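PDB 1F9V: kinesin-like protein KAR3 from Saccharomyces cerevisiae, which probably hydrolyses ATP to move along microtubules, as other kinesin motors do, and is seen here as its motor domain with bound ADP. Local coordinates for residues 84-89 with 238-243; 134-139 with 220-225. The protein carries 2 engineered substitutions. All coordinates share one frame; numbering follows the deposited sequence.

Interaction 1: residues 84-89 with 238-243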
ATOM      1  N   TYR A  84      -7.619  -8.735  12.841  1.00 13.39           N
ATOM      2  CA  TYR A  84      -7.425  -7.342  12.449  1.00 12.54           C
ATOM      3  C   TYR A  84      -7.478  -7.226  10.938  1.00 10.81           C
ATOM      4  O   TYR A  84      -7.060  -8.136  10.223  1.00 10.78           O
ATOM      5  CB  TYR A  84      -6.053  -6.830  12.897  1.00 12.09           C
ATOM      6  CG  TYR A  84      -5.944  -6.510  14.359  1.00 13.92           C
ATOM      7  CD1 TYR A  84      -5.406  -7.439  15.254  1.00 14.31           C
ATOM      8  CD2 TYR A  84      -6.361  -5.276  14.855  1.00 13.06           C
ATOM      9  CE1 TYR A  84      -5.287  -7.145  16.606  1.00 16.95           C
ATOM     10  CE2 TYR A  84      -6.245  -4.971  16.203  1.00 17.29           C
ATOM     11  CZ  TYR A  84      -5.709  -5.910  17.073  1.00 17.79           C
ATOM     12  OH  TYR A  84      -5.591  -5.614  18.407  1.00 22.26           O
ATOM     13  N   ASN A  85      -8.007  -6.110  10.452  1.00  9.48           N
ATOM     14  CA  ASN A  85      -8.032  -5.868   9.026  1.00  8.81           C
ATOM     15  C   ASN A  85      -6.738  -5.103   8.778  1.00  7.51           C
ATOM     16  O   ASN A  85      -6.294  -4.331   9.636  1.00  8.27           O
ATOM     17  CB  ASN A  85      -9.216  -4.999   8.633  1.00  8.66           C
ATOM     18  CG  ASN A  85     -10.528  -5.750   8.697  1.00  9.82           C
ATOM     19  OD1 ASN A  85     -10.572  -6.973   8.547  1.00 10.03           O
ATOM     20  ND2 ASN A  85     -11.606  -5.017   8.922  1.00  9.83           N
ATOM     21  N   VAL A  86      -6.150  -5.311   7.609  1.00  7.11           N
ATOM     22  CA  VAL A  86      -4.887  -4.668   7.284  1.00  7.81           C
ATOM     23  C   VAL A  86      -4.908  -4.066   5.894  1.00  6.88           C
ATOM     24  O   VAL A  86      -5.435  -4.664   4.960  1.00  7.27           O
ATOM     25  CB  VAL A  86      -3.729  -5.708   7.362  1.00  7.66           C
ATOM     26  CG1 VAL A  86      -2.456  -5.146   6.726  1.00  9.47           C
ATOM     27  CG2 VAL A  86      -3.495  -6.108   8.799  1.00  9.22           C
ATOM     28  N   CYS A  87      -4.334  -2.871   5.768  1.00  8.10           N
ATOM     29  CA  CYS A  87      -4.225  -2.201   4.476  1.00  7.22           C
ATOM     30  C   CYS A  87      -2.772  -1.785   4.281  1.00  7.18           C
ATOM     31  O   CYS A  87      -2.148  -1.248   5.197  1.00  7.70           O
ATOM     32  CB  CYS A  87      -5.095  -0.936   4.411  1.00  6.96           C
ATOM     33  SG  CYS A  87      -6.849  -1.206   4.080  1.00  8.61           S
ATOM     34  N   ILE A  88      -2.236  -2.057   3.097  1.00  7.84           N
ATOM     35  CA  ILE A  88      -0.878  -1.643   2.761  1.00  8.05           C
ATOM     36  C   ILE A  88      -0.992  -0.960   1.408  1.00  7.60           C
ATOM     37  O   ILE A  88      -1.433  -1.572   0.433  1.00  7.68           O
ATOM     38  CB  ILE A  88       0.094  -2.837   2.655  1.00  8.26           C
ATOM     39  CG1 ILE A  88       0.231  -3.512   4.025  1.00  8.41           C
ATOM     40  CG2 ILE A  88       1.453  -2.341   2.150  1.00  8.98           C
ATOM     41  CD1 ILE A  88       1.181  -4.705   4.054  1.00 10.68           C
ATOM     42  N   PHE A  89      -0.617   0.317   1.354  1.00  7.23           N
ATOM     43  CA  PHE A  89      -0.694   1.068   0.105  1.00  8.07           C
ATOM     44  C   PHE A  89       0.694   1.447  -0.414  1.00  9.73           C
ATOM     45  O   PHE A  89       1.445   2.134   0.281  1.00 11.31           O
ATOM     46  CB  PHE A  89      -1.485   2.374   0.290  1.00  7.15           C
ATOM     47  CG  PHE A  89      -2.910   2.186   0.741  1.00  7.25           C
ATOM     48  CD1 PHE A  89      -3.930   2.021  -0.187  1.00  7.90           C
ATOM     49  CD2 PHE A  89      -3.234   2.235   2.094  1.00  7.55           C
ATOM     50  CE1 PHE A  89      -5.263   1.912   0.227  1.00  9.24           C
ATOM     51  CE2 PHE A  89      -4.561   2.127   2.522  1.00  8.17           C
ATOM     52  CZ  PHE A  89      -5.577   1.966   1.585  1.00  8.86           C
ATOM     53  N   GLY A 238     -10.309 -11.791   9.383  1.00 11.69           N
ATOM     54  CA  GLY A 238      -9.530 -10.600   9.100  1.00 12.04           C
ATOM     55  C   GLY A 238      -9.274 -10.484   7.617  1.00 11.25           C
ATOM     56  O   GLY A 238      -9.122 -11.492   6.929  1.00 12.76           O
ATOM     57  N   THR A 239      -9.226  -9.256   7.115  1.00 10.03           N
ATOM     58  CA  THR A 239      -8.991  -9.040   5.697  1.00 10.56           C
ATOM     59  C   THR A 239      -7.755  -8.169   5.456  1.00  9.79           C
ATOM     60  O   THR A 239      -7.539  -7.176   6.149  1.00 10.04           O
ATOM     61  CB  THR A 239     -10.223  -8.371   5.038  1.00  9.12           C
ATOM     62  OG1 THR A 239     -11.349  -9.256   5.138  1.00 11.45           O
ATOM     63  CG2 THR A 239      -9.962  -8.068   3.581  1.00  9.07           C
ATOM     64  N   LEU A 240      -6.943  -8.575   4.487  1.00  9.20           N
ATOM     65  CA  LEU A 240      -5.750  -7.827   4.112  1.00  8.99           C
ATOM     66  C   LEU A 240      -5.974  -7.270   2.724  1.00  8.63           C
ATOM     67  O   LEU A 240      -6.393  -7.991   1.815  1.00  8.35           O
ATOM     68  CB  LEU A 240      -4.517  -8.729   4.096  1.00  9.86           C
ATOM     69  CG  LEU A 240      -4.172  -9.361   5.439  1.00 12.11           C
ATOM     70  CD1 LEU A 240      -4.573 -10.832   5.400  1.00 13.24           C
ATOM     71  CD2 LEU A 240      -2.682  -9.185   5.739  1.00 12.70           C
ATOM     72  N   ASN A 241      -5.703  -5.979   2.564  1.00  7.05           N
ATOM     73  CA  ASN A 241      -5.856  -5.323   1.278  1.00  7.16           C
ATOM     74  C   ASN A 241      -4.489  -4.768   0.914  1.00  6.46           C
ATOM     75  O   ASN A 241      -4.025  -3.801   1.516  1.00  8.14           O
ATOM     76  CB  ASN A 241      -6.895  -4.206   1.387  1.00  8.34           C
ATOM     77  CG  ASN A 241      -8.190  -4.689   2.009  1.00  8.06           C
ATOM     78  OD1 ASN A 241      -9.062  -5.206   1.309  1.00  9.75           O
ATOM     79  ND2 ASN A 241      -8.312  -4.544   3.323  1.00  7.46           N
ATOM     80  N   LEU A 242      -3.850  -5.417  -0.053  1.00  6.91           N
ATOM     81  CA  LEU A 242      -2.510  -5.044  -0.516  1.00  6.83           C
ATOM     82  C   LEU A 242      -2.656  -4.285  -1.831  1.00  6.50           C
ATOM     83  O   LEU A 242      -2.941  -4.865  -2.878  1.00  7.18           O
ATOM     84  CB  LEU A 242      -1.664  -6.318  -0.662  1.00  7.61           C
ATOM     85  CG  LEU A 242      -1.803  -7.255   0.552  1.00 11.21           C
ATOM     86  CD1 LEU A 242      -0.932  -8.485   0.374  1.00 11.27           C
ATOM     87  CD2 LEU A 242      -1.421  -6.514   1.827  1.00 10.53           C
ATOM     88  N   VAL A 243      -2.430  -2.975  -1.761  1.00  7.08           N
ATOM     89  CA  VAL A 243      -2.625  -2.079  -2.893  1.00  7.17           C
ATOM     90  C   VAL A 243      -1.394  -1.489  -3.564  1.00  7.47           C
ATOM     91  O   VAL A 243      -0.510  -0.947  -2.904  1.00  8.40           O
ATOM     92  CB  VAL A 243      -3.536  -0.886  -2.468  1.00  8.69           C
ATOM     93  CG1 VAL A 243      -3.968  -0.070  -3.686  1.00  7.04           C
ATOM     94  CG2 VAL A 243      -4.748  -1.405  -1.699  1.00  7.76           C
TER
HETATM   95  O   HOH W   1     -12.691  -8.215   7.369  1.00 15.48           O
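N85 reaches across to the neighbouring strand with its side-chain carbonyl: OD1 accepts the backbone N-H of T239 at 3.0 Å, the N-H...O angle 151° and the donor tilted 19° from the amide plane. With CG anti to the carbonyl carbon (chi1 -73°), the amide reaches this N-H just before the regular ladder begins. From there 86-89 and 238-243 run parallel in the usual alternating pattern, V86 N bonding to T239 O at 2.7 Å and I88 N to N241 O. V86 O is gripped twice, by the backbone N of N241 at 2.7 Å and weakly by its ND2 at 3.3 Å. Side chains in register lie alongside one another: I88 CD1 meets L242 CD2 at 3.9 Å on the V86 and L240 face, and V243 CB approaches F89 CD1 at 3.7 Å on the other. In the second shell, ND2 of N85 bonds to Y304 O, which fixes the turn of the amide, while a water links OD1 to T239 OG1, itself bonded to H224. Helix 66-77 covers the V86 and I88 face, helix 297-306 the C87 and F89 face. An alanine in place of N85 would probably leave T239 N and Y304 O without these mates and the water less firmly held. A single amide thus extends the hydrogen bonding beyond the strand's start, joining a central parallel pair to a helix end.

Interaction 2: residues 134-139 with 220-225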
ATOM      1  N   ASN A 134      -9.066 -17.191   1.279  1.00 12.85           N
ATOM      2  CA  ASN A 134      -9.608 -16.959  -0.051  1.00 13.02           C
ATOM      3  C   ASN A 134      -9.228 -15.537  -0.460  1.00 13.18           C
ATOM      4  O   ASN A 134      -9.031 -14.671   0.393  1.00 14.87           O
ATOM      5  CB  ASN A 134     -11.128 -17.206  -0.087  1.00 12.91           C
ATOM      6  CG  ASN A 134     -11.926 -16.136   0.618  1.00 12.28           C
ATOM      7  OD1 ASN A 134     -12.650 -15.365  -0.023  1.00 17.40           O
ATOM      8  ND2 ASN A 134     -11.821 -16.089   1.938  1.00 11.46           N
ATOM      9  N   CYS A 135      -9.095 -15.302  -1.757  1.00 12.58           N
ATOM     10  CA  CYS A 135      -8.678 -13.988  -2.222  1.00 12.74           C
ATOM     11  C   CYS A 135      -9.357 -13.505  -3.488  1.00 12.92           C
ATOM     12  O   CYS A 135      -9.995 -14.273  -4.210  1.00 13.11           O
ATOM     13  CB  CYS A 135      -7.163 -14.000  -2.458  1.00 14.68           C
ATOM     14  SG  CYS A 135      -6.627 -15.060  -3.846  1.00 17.52           S
ATOM     15  N   GLU A 136      -9.199 -12.212  -3.744  1.00 10.49           N
ATOM     16  CA  GLU A 136      -9.715 -11.568  -4.938  1.00 10.00           C
ATOM     17  C   GLU A 136      -8.591 -10.648  -5.396  1.00  8.99           C
ATOM     18  O   GLU A 136      -7.777 -10.202  -4.580  1.00  9.06           O
ATOM     19  CB  GLU A 136     -10.956 -10.725  -4.633  1.00 10.41           C
ATOM     20  CG  GLU A 136     -12.159 -11.513  -4.140  1.00 13.09           C
ATOM     21  CD  GLU A 136     -12.176 -11.642  -2.634  1.00 14.72           C
ATOM     22  OE1 GLU A 136     -11.956 -10.620  -1.952  1.00 15.82           O
ATOM     23  OE2 GLU A 136     -12.404 -12.759  -2.125  1.00 15.72           O
ATOM     24  N   PHE A 137      -8.538 -10.387  -6.694  1.00  8.95           N
ATOM     25  CA  PHE A 137      -7.533  -9.495  -7.264  1.00  9.80           C
ATOM     26  C   PHE A 137      -8.276  -8.614  -8.253  1.00  9.51           C
ATOM     27  O   PHE A 137      -8.705  -9.071  -9.322  1.00  9.83           O
ATOM     28  CB  PHE A 137      -6.426 -10.294  -7.972  1.00 10.50           C
ATOM     29  CG  PHE A 137      -5.161  -9.508  -8.218  1.00 12.03           C
ATOM     30  CD1 PHE A 137      -4.954  -8.263  -7.627  1.00 12.60           C
ATOM     31  CD2 PHE A 137      -4.176 -10.019  -9.053  1.00 13.37           C
ATOM     32  CE1 PHE A 137      -3.781  -7.540  -7.867  1.00 13.08           C
ATOM     33  CE2 PHE A 137      -3.005  -9.306  -9.298  1.00 14.31           C
ATOM     34  CZ  PHE A 137      -2.811  -8.064  -8.702  1.00 14.23           C
ATOM     35  N   ILE A 138      -8.444  -7.350  -7.881  1.00  8.88           N
ATOM     36  CA  ILE A 138      -9.161  -6.408  -8.718  1.00  9.04           C
ATOM     37  C   ILE A 138      -8.325  -5.173  -8.987  1.00 10.62           C
ATOM     38  O   ILE A 138      -7.247  -4.996  -8.422  1.00  9.79           O
ATOM     39  CB  ILE A 138     -10.480  -5.941  -8.033  1.00 10.76           C
ATOM     40  CG1 ILE A 138     -10.154  -5.157  -6.757  1.00 10.68           C
ATOM     41  CG2 ILE A 138     -11.362  -7.149  -7.691  1.00 10.91           C
ATOM     42  CD1 ILE A 138     -11.334  -4.397  -6.165  1.00 11.61           C
ATOM     43  N   GLU A 139      -8.835  -4.322  -9.864  1.00 11.06           N
ATOM     44  CA  GLU A 139      -8.182  -3.065 -10.155  1.00 11.31           C
ATOM     45  C   GLU A 139      -9.282  -2.019 -10.252  1.00 11.84           C
ATOM     46  O   GLU A 139     -10.427  -2.338 -10.574  1.00 11.31           O
ATOM     47  CB  GLU A 139      -7.402  -3.136 -11.473  1.00 13.64           C
ATOM     48  CG  GLU A 139      -8.176  -2.622 -12.662  1.00 17.88           C
ATOM     49  CD  GLU A 139      -7.395  -2.682 -13.957  1.00 19.96           C
ATOM     50  OE1 GLU A 139      -6.171  -2.943 -13.923  1.00 22.32           O
ATOM     51  OE2 GLU A 139      -8.020  -2.467 -15.015  1.00 21.19           O
ATOM     52  N   ILE A 220      -5.619  -4.003  -6.446  1.00  9.51           N
ATOM     53  CA  ILE A 220      -5.857  -4.413  -5.069  1.00  9.54           C
ATOM     54  C   ILE A 220      -5.954  -5.923  -4.879  1.00  9.86           C
ATOM     55  O   ILE A 220      -6.830  -6.570  -5.450  1.00  9.96           O
ATOM     56  CB  ILE A 220      -7.163  -3.752  -4.539  1.00 10.48           C
ATOM     57  CG1 ILE A 220      -7.114  -2.244  -4.799  1.00 11.74           C
ATOM     58  CG2 ILE A 220      -7.336  -4.023  -3.054  1.00 11.21           C
ATOM     59  CD1 ILE A 220      -8.346  -1.689  -5.461  1.00 14.90           C
ATOM     60  N   PHE A 221      -5.042  -6.476  -4.085  1.00  9.70           N
ATOM     61  CA  PHE A 221      -5.035  -7.906  -3.790  1.00  9.20           C
ATOM     62  C   PHE A 221      -5.687  -8.056  -2.414  1.00  9.39           C
ATOM     63  O   PHE A 221      -5.151  -7.612  -1.397  1.00  9.09           O
ATOM     64  CB  PHE A 221      -3.594  -8.436  -3.778  1.00 10.62           C
ATOM     65  CG  PHE A 221      -3.488  -9.927  -3.926  1.00 12.01           C
ATOM     66  CD1 PHE A 221      -3.615 -10.756  -2.820  1.00 13.12           C
ATOM     67  CD2 PHE A 221      -3.261 -10.504  -5.173  1.00 14.10           C
ATOM     68  CE1 PHE A 221      -3.519 -12.144  -2.949  1.00 13.66           C
ATOM     69  CE2 PHE A 221      -3.164 -11.892  -5.314  1.00 13.55           C
ATOM     70  CZ  PHE A 221      -3.295 -12.710  -4.195  1.00 12.47           C
ATOM     71  N   ILE A 222      -6.861  -8.679  -2.390  1.00  8.75           N
ATOM     72  CA  ILE A 222      -7.604  -8.853  -1.149  1.00  8.86           C
ATOM     73  C   ILE A 222      -7.518 -10.282  -0.650  1.00  8.58           C
ATOM     74  O   ILE A 222      -7.777 -11.224  -1.396  1.00  9.84           O
ATOM     75  CB  ILE A 222      -9.095  -8.460  -1.343  1.00 10.27           C
ATOM     76  CG1 ILE A 222      -9.184  -7.037  -1.905  1.00 10.57           C
ATOM     77  CG2 ILE A 222      -9.836  -8.560  -0.023  1.00  9.69           C
ATOM     78  CD1 ILE A 222     -10.583  -6.609  -2.338  1.00 12.48           C
ATOM     79  N   ILE A 223      -7.150 -10.427   0.617  1.00  7.98           N
ATOM     80  CA  ILE A 223      -7.007 -11.730   1.253  1.00 10.10           C
ATOM     81  C   ILE A 223      -7.894 -11.806   2.492  1.00 10.47           C
ATOM     82  O   ILE A 223      -7.876 -10.907   3.333  1.00 11.51           O
ATOM     83  CB  ILE A 223      -5.550 -11.968   1.712  1.00 10.39           C
ATOM     84  CG1 ILE A 223      -4.618 -12.011   0.497  1.00 11.76           C
ATOM     85  CG2 ILE A 223      -5.464 -13.251   2.534  1.00 10.99           C
ATOM     86  CD1 ILE A 223      -3.175 -11.651   0.815  1.00 13.26           C
ATOM     87  N   HIS A 224      -8.669 -12.882   2.603  1.00 10.32           N
ATOM     88  CA  HIS A 224      -9.533 -13.070   3.764  1.00 10.81           C
ATOM     89  C   HIS A 224      -9.030 -14.273   4.558  1.00 11.51           C
ATOM     90  O   HIS A 224      -8.794 -15.343   3.994  1.00 12.21           O
ATOM     91  CB  HIS A 224     -10.978 -13.294   3.316  1.00 10.97           C
ATOM     92  CG  HIS A 224     -11.463 -12.281   2.327  1.00 10.31           C
ATOM     93  ND1 HIS A 224     -11.818 -10.999   2.689  1.00 11.93           N
ATOM     94  CD2 HIS A 224     -11.635 -12.355   0.987  1.00 11.25           C
ATOM     95  CE1 HIS A 224     -12.192 -10.328   1.615  1.00 11.77           C
ATOM     96  NE2 HIS A 224     -12.090 -11.126   0.569  1.00 13.04           N
ATOM     97  N   LEU A 225      -8.838 -14.085   5.858  1.00 12.72           N
ATOM     98  CA  LEU A 225      -8.368 -15.161   6.722  1.00 13.76           C
ATOM     99  C   LEU A 225      -9.490 -15.533   7.665  1.00 15.23           C
ATOM    100  O   LEU A 225      -9.807 -14.770   8.580  1.00 14.31           O
ATOM    101  CB  LEU A 225      -7.169 -14.717   7.562  1.00 15.39           C
ATOM    102  CG  LEU A 225      -5.904 -14.218   6.871  1.00 17.51           C
ATOM    103  CD1 LEU A 225      -4.814 -14.060   7.923  1.00 17.35           C
ATOM    104  CD2 LEU A 225      -5.471 -15.190   5.784  1.00 18.02           C
TER
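F137 and F221 meet as a T-shaped pair on one face of an antiparallel ladder, the edge of F221 directed at the face of F137, centroids 5.1 Å apart and planes at 58°. F221 CD2 sits over that face, offset toward the rim, 3.7 Å from F137 CG. C135 SG comes obliquely to the F221 ring, 4.1 Å from CZ, a sulfur-aromatic contact. Helix 192-199 closes over this compact aromatic cluster through V192, I195 and A199. On the other face the packing opens toward solvent at one end, where N134 and E136 are partly exposed. Here the E136 chain bends at chi2 (90°), which swings its carboxylate to H224: NE2 donates to OE1 at 2.6 Å, meeting the syn lone pair nearly in the imidazole plane. With ND1 held by T239 OG1, OE2 bonds to S183; together these bonds limit the turning of both flat groups and are likely to favour a charged carboxylate. I138 CG1 and I220 CB close the buried end at 4.0 Å. Paired backbone bonds at N134–H224, E136–I222 and I138–I220 alternate with the non-hydrogen-bonded pairs C135–I223 and F137–F221, the regular antiparallel pattern of the outer part of the central mixed sheet in the kinesin motor domain.

Overall arrangement
Interactions 1 and 2 are successive parts of one mixed sheet, their centres 9 Å apart. Strands 218-228 and 235-244 follow each other in the chain and pair antiparallel, with L240 N lying 2.8 Å from I223 O and G238 O 2.8 Å from L225 N, both probable hydrogen bonds. The sheet thus passes from the parallel pairing of interaction 1 to the antiparallel pairing of interaction 2. Side chains join them too, through T239, whose CG2 packs on I222 CG2 at 3.6 Å. Interaction 1 lies nearer the nucleotide: the I88 side chain is about 7 Å from a bound ADP, that of F137 about 12 Å. Strand 86-91 leads into the P-loop, whose G95, G97, K98 and T99 line an ADP pocket.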